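OLD nuclease (Thermus scotoductus, PDB 6P74) degrades linear or supercoiled double-stranded DNA in the 5' to 3' direction, nicks circular DNA, and has a DNA-stimulated ATPase activity. Local coordinates at residues Arg134-Asp139 / Gly153-Arg158; Ala262-Gly267 / Lys300-Ile305. All coordinates share one frame; numbering follows the deposited sequence.

Interaction 1: residues Arg134-Asp139 / Gly153-Arg158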
loop_
_atom_site.group_PDB
_atom_site.type_symbol
_atom_site.label_atom_id
_atom_site.label_comp_id
_atom_site.label_asym_id
_atom_site.label_seq_id
_atom_site.Cartn_x
_atom_site.Cartn_y
_atom_site.Cartn_z
ATOM N N ARG A 134 -1.045 -22.207 -1.002
ATOM C CA ARG A 134 -0.357 -20.928 -1.136
ATOM C C ARG A 134 -0.187 -20.523 -2.596
ATOM O O ARG A 134 0.003 -21.354 -3.490
ATOM C CB ARG A 134 1.007 -20.971 -0.456
ATOM C CG ARG A 134 0.957 -20.416 0.945
ATOM C CD ARG A 134 2.243 -20.706 1.695
ATOM N NE ARG A 134 3.334 -19.846 1.249
ATOM C CZ ARG A 134 4.603 -19.992 1.619
ATOM N NH1 ARG A 134 4.950 -20.980 2.441
ATOM N NH2 ARG A 134 5.529 -19.156 1.166
ATOM N N VAL A 135 -0.233 -19.219 -2.827
ATOM C CA VAL A 135 -0.215 -18.661 -4.170
ATOM C C VAL A 135 1.061 -17.869 -4.344
ATOM O O VAL A 135 1.563 -17.250 -3.401
ATOM C CB VAL A 135 -1.435 -17.762 -4.431
ATOM C CG1 VAL A 135 -2.706 -18.535 -4.207
ATOM C CG2 VAL A 135 -1.378 -16.550 -3.523
ATOM N N LEU A 136 1.593 -17.900 -5.557
ATOM C CA LEU A 136 2.611 -16.938 -5.949
ATOM C C LEU A 136 1.928 -15.620 -6.283
ATOM O O LEU A 136 0.988 -15.584 -7.087
ATOM C CB LEU A 136 3.401 -17.449 -7.150
ATOM C CG LEU A 136 4.613 -18.301 -6.806
ATOM C CD1 LEU A 136 5.308 -18.738 -8.076
ATOM C CD2 LEU A 136 5.565 -17.502 -5.916
ATOM N N PHE A 137 2.381 -14.541 -5.660
ATOM C CA PHE A 137 1.833 -13.219 -5.935
ATOM C C PHE A 137 2.853 -12.391 -6.715
ATOM O O PHE A 137 3.847 -11.929 -6.153
ATOM C CB PHE A 137 1.423 -12.513 -4.644
ATOM C CG PHE A 137 0.421 -11.418 -4.872
ATOM C CD1 PHE A 137 0.804 -10.219 -5.453
ATOM C CD2 PHE A 137 -0.914 -11.605 -4.561
ATOM C CE1 PHE A 137 -0.109 -9.213 -5.685
ATOM C CE2 PHE A 137 -1.831 -10.598 -4.786
ATOM C CZ PHE A 137 -1.422 -9.394 -5.356
ATOM N N LEU A 138 2.602 -12.188 -8.000
ATOM C CA LEU A 138 3.425 -11.291 -8.814
ATOM C C LEU A 138 2.764 -9.918 -8.853
ATOM O O LEU A 138 1.944 -9.627 -9.725
ATOM C CB LEU A 138 3.604 -11.845 -10.214
ATOM C CG LEU A 138 4.888 -12.604 -10.481
ATOM C CD1 LEU A 138 5.020 -13.720 -9.464
ATOM C CD2 LEU A 138 4.867 -13.141 -11.903
ATOM N N ASP A 139 3.108 -9.070 -7.894
ATOM C CA ASP A 139 2.606 -7.707 -7.918
ATOM C C ASP A 139 3.636 -6.831 -8.619
ATOM O O ASP A 139 4.673 -7.307 -9.079
ATOM C CB ASP A 139 2.284 -7.222 -6.504
ATOM C CG ASP A 139 3.510 -6.736 -5.745
ATOM O OD1 ASP A 139 4.603 -7.326 -5.890
ATOM O OD2 ASP A 139 3.368 -5.750 -4.990
ATOM N N GLY A 153 12.518 -13.581 -6.297
ATOM C CA GLY A 153 11.301 -13.790 -5.538
ATOM C C GLY A 153 11.010 -15.267 -5.453
ATOM O O GLY A 153 11.711 -16.101 -6.037
ATOM N N SER A 154 9.956 -15.590 -4.705
ATOM C CA SER A 154 9.517 -16.977 -4.630
ATOM C C SER A 154 9.180 -17.540 -6.007
ATOM O O SER A 154 9.085 -18.764 -6.162
ATOM C CB SER A 154 8.314 -17.090 -3.690
ATOM O OG SER A 154 7.403 -16.026 -3.899
ATOM N N ILE A 155 9.021 -16.671 -7.013
ATOM C CA ILE A 155 8.747 -17.124 -8.375
ATOM C C ILE A 155 9.965 -17.833 -8.967
ATOM O O ILE A 155 9.867 -18.954 -9.486
ATOM C CB ILE A 155 8.308 -15.935 -9.249
ATOM C CG1 ILE A 155 8.222 -16.358 -10.714
ATOM C CG2 ILE A 155 9.263 -14.756 -9.070
ATOM C CD1 ILE A 155 7.282 -17.515 -10.951
ATOM N N LEU A 156 11.129 -17.186 -8.918
ATOM C CA LEU A 156 12.344 -17.847 -9.372
ATOM C C LEU A 156 12.676 -19.037 -8.480
ATOM O O LEU A 156 13.087 -20.098 -8.967
ATOM C CB LEU A 156 13.493 -16.843 -9.395
ATOM C CG LEU A 156 14.786 -17.313 -10.053
ATOM C CD1 LEU A 156 14.545 -17.760 -11.509
ATOM C CD2 LEU A 156 15.774 -16.172 -9.992
ATOM N N GLY A 157 12.472 -18.883 -7.167
ATOM C CA GLY A 157 12.688 -19.995 -6.252
ATOM C C GLY A 157 11.920 -21.240 -6.645
ATOM O O GLY A 157 12.449 -22.354 -6.586
ATOM N N ARG A 158 10.660 -21.078 -7.054
ATOM C CA ARG A 158 9.912 -22.258 -7.466
ATOM C C ARG A 158 10.495 -22.843 -8.748
ATOM O O ARG A 158 10.484 -24.067 -8.929
ATOM C CB ARG A 158 8.424 -21.914 -7.606
ATOM C CG ARG A 158 7.547 -23.015 -8.190
ATOM C CD ARG A 158 7.607 -24.305 -7.366
ATOM N NE ARG A 158 6.936 -25.430 -8.033
ATOM C CZ ARG A 158 7.496 -26.211 -8.965
ATOM N NH1 ARG A 158 8.749 -26.004 -9.370
ATOM N NH2 ARG A 158 6.799 -27.208 -9.502
#
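Leu136 carries most of this contact, in which an outer strand of a sheet meets the first turn of a helix through branched aliphatic groups. Its CG lies anti to the carbonyl carbon (chi1 -89°), and its two methyls divide the work. CD1 meets the tip of Ile155, 3.7 Å from Ile155 CD1, and also comes close to the Ile155 backbone at CA, while CD2 lies against the hydroxyl of Ser154, only 3.1 Å from Ser154 OG, a snug approach for a carbon and an oxygen. The side chains of Leu136 and Ile155 cross at about a right angle. Phe137 points away, onto Leu38 and Asp42 of helix 34-45, whose first residues belong to the probable ATP-binding P-loop. Leu138 then brings CD1 to within 4.0 Å of Ile155 CB, so Ile155 receives one leucine at its end and the other at its branch point.

Strand 135-138 is the outermost in this chain of the mixed sheet of the P-loop ATPase core, running parallel to strand 272-276. The helix begins behind Gly153, its N-cap residue, and its short segment is inclined at 130° to the strand, the axes 9.1 Å apart at closest. This helix opens the inferred dimerization region, and Leu156 reaches Phe219 of the second subunit. Arg158 turns its guanidinium elsewhere, to Lys269 O and in a salt bridge to Glu268. No hydrogen bond spans the two segments, so here the strand and the helix start are held mainly by apolar packing, with the Ser154 hydroxyl at its rim, and the fit depends on shape rather than on directed bonds.

Interaction 2: residues Ala262-Gly267 / Lys300-Ile305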
loop_
_atom_site.group_PDB
_atom_site.type_symbol
_atom_site.label_atom_id
_atom_site.label_comp_id
_atom_site.label_asym_id
_atom_site.label_seq_id
_atom_site.Cartn_x
_atom_site.Cartn_y
_atom_site.Cartn_z
ATOM N N ALA A 262 10.250 -20.785 -19.141
ATOM C CA ALA A 262 11.005 -21.922 -18.622
ATOM C C ALA A 262 10.086 -22.893 -17.871
ATOM O O ALA A 262 10.208 -24.113 -18.026
ATOM C CB ALA A 262 12.146 -21.443 -17.729
ATOM N N PHE A 263 9.141 -22.371 -17.078
ATOM C CA PHE A 263 8.158 -23.232 -16.417
ATOM C C PHE A 263 7.457 -24.143 -17.410
ATOM O O PHE A 263 7.303 -25.343 -17.172
ATOM C CB PHE A 263 7.117 -22.392 -15.689
ATOM C CG PHE A 263 7.523 -21.976 -14.306
ATOM C CD1 PHE A 263 8.026 -22.890 -13.410
ATOM C CD2 PHE A 263 7.370 -20.662 -13.896
ATOM C CE1 PHE A 263 8.383 -22.497 -12.134
ATOM C CE2 PHE A 263 7.736 -20.268 -12.628
ATOM C CZ PHE A 263 8.241 -21.181 -11.751
ATOM N N ARG A 264 6.992 -23.578 -18.525
ATOM C CA ARG A 264 6.205 -24.366 -19.465
ATOM C C ARG A 264 7.035 -25.484 -20.066
ATOM O O ARG A 264 6.532 -26.594 -20.283
ATOM C CB ARG A 264 5.633 -23.476 -20.567
ATOM C CG ARG A 264 4.535 -24.155 -21.348
ATOM C CD ARG A 264 4.954 -24.354 -22.766
ATOM N NE ARG A 264 5.140 -23.067 -23.412
ATOM C CZ ARG A 264 5.831 -22.889 -24.531
ATOM N NH1 ARG A 264 6.418 -23.926 -25.128
ATOM N NH2 ARG A 264 5.939 -21.668 -25.049
ATOM N N GLN A 265 8.312 -25.203 -20.352
ATOM C CA GLN A 265 9.208 -26.238 -20.850
ATOM C C GLN A 265 9.563 -27.252 -19.775
ATOM O O GLN A 265 9.753 -28.430 -20.091
ATOM C CB GLN A 265 10.483 -25.619 -21.408
ATOM C CG GLN A 265 10.229 -24.628 -22.512
ATOM C CD GLN A 265 11.467 -24.388 -23.336
ATOM O OE1 GLN A 265 12.422 -25.169 -23.277
ATOM N NE2 GLN A 265 11.469 -23.301 -24.102
ATOM N N LEU A 266 9.684 -26.824 -18.513
ATOM C CA LEU A 266 10.015 -27.766 -17.446
ATOM C C LEU A 266 8.832 -28.652 -17.088
ATOM O O LEU A 266 9.025 -29.719 -16.495
ATOM C CB LEU A 266 10.508 -27.028 -16.198
ATOM C CG LEU A 266 11.995 -26.643 -16.160
ATOM C CD1 LEU A 266 12.903 -27.870 -16.272
ATOM C CD2 LEU A 266 12.355 -25.607 -17.239
ATOM N N GLY A 267 7.618 -28.235 -17.445
ATOM C CA GLY A 267 6.451 -29.076 -17.334
ATOM C C GLY A 267 5.938 -29.310 -15.937
ATOM O O GLY A 267 4.848 -29.870 -15.790
ATOM N N LYS A 300 -3.568 -26.732 -20.183
ATOM C CA LYS A 300 -2.815 -27.945 -19.905
ATOM C C LYS A 300 -2.861 -28.336 -18.432
ATOM O O LYS A 300 -2.333 -29.389 -18.075
ATOM C CB LYS A 300 -1.365 -27.730 -20.366
ATOM C CG LYS A 300 -0.425 -28.877 -20.147
ATOM C CD LYS A 300 1.037 -28.442 -20.293
ATOM C CE LYS A 300 1.370 -27.968 -21.703
ATOM N NZ LYS A 300 2.794 -27.524 -21.787
ATOM N N ASP A 301 -3.456 -27.511 -17.570
ATOM C CA ASP A 301 -3.633 -27.832 -16.153
ATOM C C ASP A 301 -2.322 -27.795 -15.372
ATOM O O ASP A 301 -2.191 -28.428 -14.319
ATOM C CB ASP A 301 -4.310 -29.189 -15.972
ATOM C CG ASP A 301 -5.585 -29.086 -15.179
ATOM O OD1 ASP A 301 -5.684 -28.130 -14.376
ATOM O OD2 ASP A 301 -6.481 -29.946 -15.351
ATOM N N GLN A 302 -1.356 -27.039 -15.875
ATOM C CA GLN A 302 -0.054 -26.903 -15.249
ATOM C C GLN A 302 -0.009 -25.798 -14.206
ATOM O O GLN A 302 0.954 -25.724 -13.437
ATOM C CB GLN A 302 1.002 -26.631 -16.324
ATOM C CG GLN A 302 2.392 -26.421 -15.786
ATOM C CD GLN A 302 3.400 -26.231 -16.901
ATOM O OE1 GLN A 302 3.030 -26.015 -18.060
ATOM N NE2 GLN A 302 4.681 -26.328 -16.562
ATOM N N CYS A 303 -1.011 -24.930 -14.172
ATOM C CA CYS A 303 -1.109 -23.916 -13.135
ATOM C C CYS A 303 -2.478 -23.265 -13.248
ATOM O O CYS A 303 -3.243 -23.529 -14.180
ATOM C CB CYS A 303 -0.009 -22.867 -13.267
ATOM S SG CYS A 303 -0.240 -21.855 -14.719
ATOM N N GLN A 304 -2.774 -22.408 -12.284
ATOM C CA GLN A 304 -3.936 -21.543 -12.326
ATOM C C GLN A 304 -3.438 -20.106 -12.283
ATOM O O GLN A 304 -2.591 -19.775 -11.448
ATOM C CB GLN A 304 -4.878 -21.844 -11.157
ATOM C CG GLN A 304 -5.892 -20.740 -10.901
ATOM C CD GLN A 304 -6.767 -21.023 -9.700
ATOM O OE1 GLN A 304 -6.273 -21.444 -8.645
ATOM N NE2 GLN A 304 -8.082 -20.789 -9.848
ATOM N N ILE A 305 -3.935 -19.262 -13.191
ATOM C CA ILE A 305 -3.516 -17.858 -13.274
ATOM C C ILE A 305 -4.706 -16.972 -12.947
ATOM O O ILE A 305 -5.752 -17.047 -13.608
ATOM C CB ILE A 305 -2.949 -17.495 -14.660
ATOM C CG1 ILE A 305 -1.818 -18.434 -15.048
ATOM C CG2 ILE A 305 -2.413 -16.075 -14.653
ATOM C CD1 ILE A 305 -0.583 -18.235 -14.195
#
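Gln302 holds CG anti to its backbone N (chi1 178°) and is extended beyond it, which carries the amide straight to the last turn of helix 246-266. There Gln302 NE2 donates to Phe263 O over 2.9 Å. The bond is bent, 131° at the hydrogen, and the donor stands well above the carbonyl plane. Phe263 O already accepts Gly267 N, a backbone bond of the last turn, so two N-H groups grip one oxygen. Gln302 NE2 also lies 3.3 Å from Gly267 C and gives a further hydrogen bond to Glu268 O.

Gly267 leaves the helix with positive phi, and Asp301 does likewise, in a Schellman motif, at the end of helix 284-299. The latter helix is the crossover of a beta-alpha-beta unit joining parallel strands 272-276 and 304-308 of the ATPase core.

The other amide atom, Gln302 OE1, is buried here without a polar partner in the model; it rests 3.8 Å from Arg264 CA. Lys300 and Arg264 cross at about a right angle, with Lys300 NZ 3.8 Å from Arg264 CG. Their charged ends stay apart, the arginine turning to a salt bridge with Glu261; Lys300 NZ and Arg264 NE each have a long, weak ion pair with Glu296, which may ease the repulsion.

Interactions 1 and 2 follow each other along the chain yet meet in space, their centres 14 Å apart: Ile155 CD1 packs on Phe263 CE2, and the ring of Phe263 continues the apolar layer that begins in interaction 1. Both lie against one mixed sheet, the first at its outermost strand 135-138, the second just ahead of strand 304-308, with strand 272-276 between them. Each is partly buried, but with different chemistry. In 134-139/153-158 aliphatic side chains press a helix start against a sheet face; in 262-267/300-305 the NH2 of a glutamine amide holds a backbone carbonyl in the last turn of a helix, with charged residues toward the surface.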